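PDB 4LXR: protein toll, which serves as the cell-surface receptor for activated spaetzle, binding this cytokine to switch on the Toll signalling pathway in antifungal immunity and in setting embryonic dorsal-ventral polarity. Local coordinates for residues A[194-199]-A[218-223]. Sequence-based numbering, arbitrary orientation.
Sequences PKLKQL and TSVLGI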
loop_
_atom_site.group_PDB
_atom_site.type_symbol
_atom_site.label_atom_id
_atom_site.label_comp_id
_atom_site.label_asym_id
_atom_site.label_seq_id
_atom_site.Cartn_x
_atom_site.Cartn_y
_atom_site.Cartn_z
ATOM N N PRO A 194 38.578 -23.261 -20.137
ATOM C CA PRO A 194 37.720 -23.681 -21.254
ATOM C C PRO A 194 36.276 -23.964 -20.819
ATOM O O PRO A 194 35.432 -24.149 -21.685
ATOM C CB PRO A 194 38.415 -24.958 -21.777
ATOM C CG PRO A 194 39.143 -25.523 -20.575
ATOM C CD PRO A 194 39.540 -24.315 -19.731
ATOM N N LYS A 195 36.001 -23.973 -19.514
ATOM C CA LYS A 195 34.627 -24.130 -19.017
ATOM C C LYS A 195 34.023 -22.817 -18.519
ATOM O O LYS A 195 32.911 -22.820 -18.005
ATOM C CB LYS A 195 34.553 -25.169 -17.873
ATOM C CG LYS A 195 35.084 -26.561 -18.240
ATOM C CD LYS A 195 35.377 -27.413 -17.000
ATOM C CE LYS A 195 34.114 -27.674 -16.207
ATOM N NZ LYS A 195 34.266 -28.762 -15.198
ATOM N N LEU A 196 34.731 -21.700 -18.671
ATOM C CA LEU A 196 34.239 -20.437 -18.112
ATOM C C LEU A 196 32.858 -20.019 -18.659
ATOM O O LEU A 196 32.690 -19.885 -19.869
ATOM C CB LEU A 196 35.248 -19.312 -18.330
ATOM C CG LEU A 196 34.895 -17.990 -17.638
ATOM C CD1 LEU A 196 34.844 -18.124 -16.102
ATOM C CD2 LEU A 196 35.896 -16.936 -18.053
ATOM N N LYS A 197 31.878 -19.824 -17.773
ATOM C CA LYS A 197 30.526 -19.447 -18.215
ATOM C C LYS A 197 30.122 -18.032 -17.823
ATOM O O LYS A 197 29.477 -17.332 -18.602
ATOM C CB LYS A 197 29.478 -20.451 -17.710
ATOM C CG LYS A 197 29.721 -21.882 -18.189
ATOM C CD LYS A 197 28.752 -22.867 -17.514
ATOM C CE LYS A 197 28.948 -24.275 -18.074
ATOM N NZ LYS A 197 30.321 -24.857 -17.773
ATOM N N GLN A 198 30.522 -17.595 -16.634
ATOM C CA GLN A 198 30.102 -16.282 -16.138
ATOM C C GLN A 198 31.290 -15.353 -15.909
ATOM O O GLN A 198 32.220 -15.669 -15.151
ATOM C CB GLN A 198 29.258 -16.414 -14.850
ATOM C CG GLN A 198 28.646 -15.096 -14.367
ATOM C CD GLN A 198 27.722 -14.457 -15.414
ATOM O OE1 GLN A 198 26.907 -15.147 -16.034
ATOM N NE2 GLN A 198 27.894 -13.150 -15.653
ATOM N N LEU A 199 31.249 -14.205 -16.573
ATOM C CA LEU A 199 32.316 -13.233 -16.500
ATOM C C LEU A 199 31.759 -11.927 -15.954
ATOM O O LEU A 199 31.177 -11.139 -16.701
ATOM C CB LEU A 199 32.922 -13.028 -17.900
ATOM C CG LEU A 199 34.153 -12.111 -17.992
ATOM C CD1 LEU A 199 35.191 -12.511 -16.956
ATOM C CD2 LEU A 199 34.769 -12.153 -19.407
ATOM N N THR A 218 34.625 -18.688 -26.242
ATOM C CA THR A 218 33.431 -19.308 -26.827
ATOM C C THR A 218 32.551 -20.040 -25.825
ATOM O O THR A 218 31.421 -20.396 -26.132
ATOM C CB THR A 218 33.800 -20.335 -27.923
ATOM O OG1 THR A 218 34.801 -21.227 -27.413
ATOM C CG2 THR A 218 34.335 -19.631 -29.170
ATOM N N SER A 219 33.084 -20.312 -24.644
ATOM C CA SER A 219 32.304 -20.988 -23.630
ATOM C C SER A 219 31.425 -19.993 -22.866
ATOM O O SER A 219 30.476 -20.390 -22.179
ATOM C CB SER A 219 33.242 -21.699 -22.662
ATOM O OG SER A 219 34.006 -20.755 -21.923
ATOM N N VAL A 220 31.738 -18.707 -22.985
ATOM C CA VAL A 220 31.157 -17.694 -22.095
ATOM C C VAL A 220 29.660 -17.472 -22.351
ATOM O O VAL A 220 29.251 -17.185 -23.470
ATOM C CB VAL A 220 31.946 -16.355 -22.133
ATOM C CG1 VAL A 220 31.181 -15.216 -21.386
ATOM C CG2 VAL A 220 33.334 -16.533 -21.537
ATOM N N LEU A 221 28.857 -17.599 -21.300
ATOM C CA LEU A 221 27.408 -17.488 -21.420
ATOM C C LEU A 221 26.925 -16.145 -20.902
ATOM O O LEU A 221 25.890 -15.633 -21.330
ATOM C CB LEU A 221 26.719 -18.635 -20.664
ATOM C CG LEU A 221 27.131 -20.044 -21.123
ATOM C CD1 LEU A 221 26.400 -21.088 -20.306
ATOM C CD2 LEU A 221 26.850 -20.237 -22.598
ATOM N N GLY A 222 27.680 -15.575 -19.970
ATOM C CA GLY A 222 27.299 -14.306 -19.375
ATOM C C GLY A 222 28.453 -13.331 -19.251
ATOM O O GLY A 222 29.531 -13.675 -18.739
ATOM N N ILE A 223 28.242 -12.114 -19.733
ATOM C CA ILE A 223 29.200 -11.044 -19.492
ATOM C C ILE A 223 28.512 -9.790 -18.940
ATOM O O ILE A 223 27.516 -9.291 -19.497
ATOM C CB ILE A 223 30.042 -10.689 -20.731
ATOM C CG1 ILE A 223 31.006 -9.554 -20.376
ATOM C CG2 ILE A 223 29.171 -10.289 -21.936
ATOM C CD1 ILE A 223 31.889 -9.166 -21.515
#
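Q198 pairs with G222 and L199 with I223 in parallel register, CA to CA 4.7 Å and 4.8 Å respectively. K197 O takes two amide hydrogens: L221 N lies in the carbonyl plane on a lone pair, at 2.8 Å, whereas G222 N sits nearly on the C=O axis, at 2.9 Å. Two residues after K197 the direction reverses: L199 N donates to G222 O at 2.8 Å, gripping G222 through both N and O, and I223 CA adds a CA-H...O contact to L199 O. Ahead of the strands the pairing passes to a side chain. S219 has its OG between the backbone N and the carbonyl carbon (chi1 67°), where it donates to L196 O over 2.6 Å, in the carbonyl plane on a lone pair. This is the inter-coil bonding of a leucine-rich-repeat solenoid, in which short strands of successive repeats, here those numbered 3 and 4 of the extracellular domain, stack in parallel with one face turned to the hydrophobic core. On that core-facing side are L199 and I223, joined by L196 and V220 from the turns before the strands; L196 CD2 comes within 4.3 Å of V220 CG2, and both L196 and L199 touch F190. The opposite face, marked by Q198 and G222, is turned to the spaetzle chain. Q198, its CG anti to the backbone N (chi1 -173°) and its chain bent at chi2, lays its amide over the G222 backbone, with OE1 3.5 Å from G222 CA. NE2 is hydrogen-bonded to N200 and to spaetzle Q62, OE1 to spaetzle H109. K197 and L221 run side by side, K197 CG touching L221 CD1, and both pack on spaetzle H109, while K197 NZ forms a salt bridge with E173 on the preceding repeat.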